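Local coordinates for protein putative acetyl/propionyl-CoA carboxylase, alpha subunit (Methylibium petroleiphilum, PDB 2O1Q) that binds zinc through a cupin-like domain and may act as an acetylacetone dioxygenase, at residues K20-A25 against S55-H60. Numbering follows the deposited sequence.
With ZN (zinc ion), chain C.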
loop_
_atom_site.group_PDB
_atom_site.type_symbol
_atom_site.label_atom_id
_atom_site.label_comp_id
_atom_site.label_asym_id
_atom_site.label_seq_id
_atom_site.Cartn_x
_atom_site.Cartn_y
_atom_site.Cartn_z
ATOM N N LYS A 20 -4.141 27.561 4.074
ATOM C CA LYS A 20 -3.954 27.708 5.516
ATOM C C LYS A 20 -2.455 27.781 5.812
ATOM O O LYS A 20 -1.654 27.185 5.143
ATOM C CB LYS A 20 -4.600 26.542 6.330
ATOM C CG LYS A 20 -6.124 26.484 6.353
ATOM C CD LYS A 20 -6.634 25.582 7.475
ATOM C CE LYS A 20 -8.143 25.591 7.568
ATOM N NZ LYS A 20 -8.722 24.759 6.489
ATOM N N PRO A 21 -2.065 28.523 6.843
ATOM C CA PRO A 21 -0.651 28.482 7.208
ATOM C C PRO A 21 -0.229 27.063 7.651
ATOM O O PRO A 21 -0.972 26.360 8.360
ATOM C CB PRO A 21 -0.532 29.509 8.339
ATOM C CG PRO A 21 -1.843 30.253 8.359
ATOM C CD PRO A 21 -2.860 29.400 7.709
ATOM N N PHE A 22 0.929 26.601 7.166
ATOM C CA PHE A 22 1.466 25.345 7.573
ATOM C C PHE A 22 2.102 25.564 8.959
ATOM O O PHE A 22 2.696 26.627 9.216
ATOM C CB PHE A 22 2.502 24.832 6.545
ATOM C CG PHE A 22 2.883 23.432 6.762
ATOM C CD1 PHE A 22 1.998 22.425 6.460
ATOM C CD2 PHE A 22 4.072 23.110 7.411
ATOM C CE1 PHE A 22 2.298 21.119 6.733
ATOM C CE2 PHE A 22 4.370 21.814 7.693
ATOM C CZ PHE A 22 3.490 20.816 7.361
ATOM N N PRO A 23 1.947 24.601 9.870
ATOM C CA PRO A 23 2.485 24.795 11.211
ATOM C C PRO A 23 3.914 25.265 11.289
ATOM O O PRO A 23 4.810 24.708 10.627
ATOM C CB PRO A 23 2.370 23.404 11.828
ATOM C CG PRO A 23 1.208 22.839 11.213
ATOM C CD PRO A 23 1.293 23.281 9.760
ATOM N N ALA A 24 4.108 26.299 12.092
ATOM C CA ALA A 24 5.429 26.846 12.367
ATOM C C ALA A 24 6.350 25.865 13.065
ATOM O O ALA A 24 7.555 26.016 12.997
ATOM C CB ALA A 24 5.314 28.121 13.209
ATOM N N ALA A 25 5.790 24.886 13.747
ATOM C CA ALA A 25 6.604 23.906 14.435
ATOM C C ALA A 25 7.417 23.089 13.442
ATOM O O ALA A 25 8.440 22.534 13.812
ATOM C CB ALA A 25 5.745 22.975 15.306
ATOM N N SER A 55 11.746 29.726 2.088
ATOM C CA SER A 55 11.095 28.815 3.014
ATOM C C SER A 55 11.669 27.378 3.059
ATOM O O SER A 55 12.436 26.961 2.200
ATOM C CB SER A 55 9.571 28.785 2.800
ATOM O OG SER A 55 9.246 28.210 1.567
ATOM N N SER A 56 11.327 26.689 4.134
ATOM C CA SER A 56 11.834 25.373 4.344
ATOM C C SER A 56 10.986 24.555 5.277
ATOM O O SER A 56 10.270 25.115 6.085
ATOM C CB SER A 56 13.293 25.356 4.853
ATOM O OG SER A 56 13.401 26.018 6.135
ATOM N N PHE A 57 11.133 23.226 5.223
ATOM C CA PHE A 57 10.557 22.332 6.205
ATOM C C PHE A 57 11.546 21.813 7.207
ATOM O O PHE A 57 12.718 21.674 6.878
ATOM C CB PHE A 57 9.997 21.151 5.495
ATOM C CG PHE A 57 8.760 21.433 4.733
ATOM C CD1 PHE A 57 7.528 21.491 5.348
ATOM C CD2 PHE A 57 8.819 21.585 3.365
ATOM C CE1 PHE A 57 6.338 21.685 4.586
ATOM C CE2 PHE A 57 7.718 21.789 2.626
ATOM C CZ PHE A 57 6.439 21.861 3.223
ATOM N N ALA A 58 11.087 21.531 8.418
ATOM C CA ALA A 58 11.956 21.017 9.448
ATOM C C ALA A 58 12.439 19.628 9.075
ATOM O O ALA A 58 11.785 18.873 8.309
ATOM C CB ALA A 58 11.242 20.982 10.783
ATOM N N ALA A 59 13.565 19.235 9.694
ATOM C CA ALA A 59 14.176 17.918 9.400
ATOM C C ALA A 59 13.229 16.780 9.664
ATOM O O ALA A 59 12.556 16.769 10.694
ATOM C CB ALA A 59 15.444 17.719 10.234
ATOM N N HIS A 60 13.170 15.841 8.746
ATOM C CA HIS A 60 12.230 14.762 8.835
ATOM C C HIS A 60 12.647 13.581 8.000
ATOM O O HIS A 60 13.526 13.682 7.106
ATOM C CB HIS A 60 10.813 15.223 8.468
ATOM C CG HIS A 60 10.659 15.625 7.050
ATOM N ND1 HIS A 60 10.868 16.909 6.614
ATOM C CD2 HIS A 60 10.288 14.908 5.964
ATOM C CE1 HIS A 60 10.636 16.954 5.310
ATOM N NE2 HIS A 60 10.305 15.753 4.894
HETATM ZN ZN ZN C . 10.202 15.188 2.999
#
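A single T-shaped phenylalanine pair carries most of the contact: the edge of F57 points into one face of F22. The evidence is the plane angle of 81° combined with a centroid separation of 5.4 Å. F57 CE1 makes the closest approach, 3.7 Å from F22 CE2, and sits above the rim of the F22 ring rather than over its middle; F57 CD1 follows at 3.9 Å from the same F22 CE2. In the reverse sense F22 CE2 lies in the plane of the F57 ring. On the opposite face of F22, P23 CD stands 3.3 Å above the ring plane, also toward the rim, so F22 is held between a proline methylene and an aromatic edge. F22 reaches across because its CG is anti to the backbone N (chi1 -168°), and W33 meets it in a further edge-to-face pair. With an alanine in place of F22, the edge of F57 would probably lose its aromatic face and a gap would open beside P23. A25 and A58 add a loose touch in which the carbonyl A25 O stands 4.4 Å from the methyl carbon A58 CB.

Three residues beyond F57 the chain reaches the metal site at H60. A58 O accepts a hydrogen bond from H60 ND1, 2.8 Å long and nearly straight at 172°, with the oxygen in the imidazole plane. Gripped at ND1 by A58 O and at NE2 by the zinc ion, 2.0 Å away, the H60 ring is probably restrained in its rotation, with the carbonyl acting as second shell; H62 and H102 also bind the metal. The phenylalanine pair thus joins the loop after strand 20-21 of one sheet to strand 55-62 of the other, which supplies H60 and H62 to a histidine zinc site characteristic of the two-sheet cupin beta-barrel.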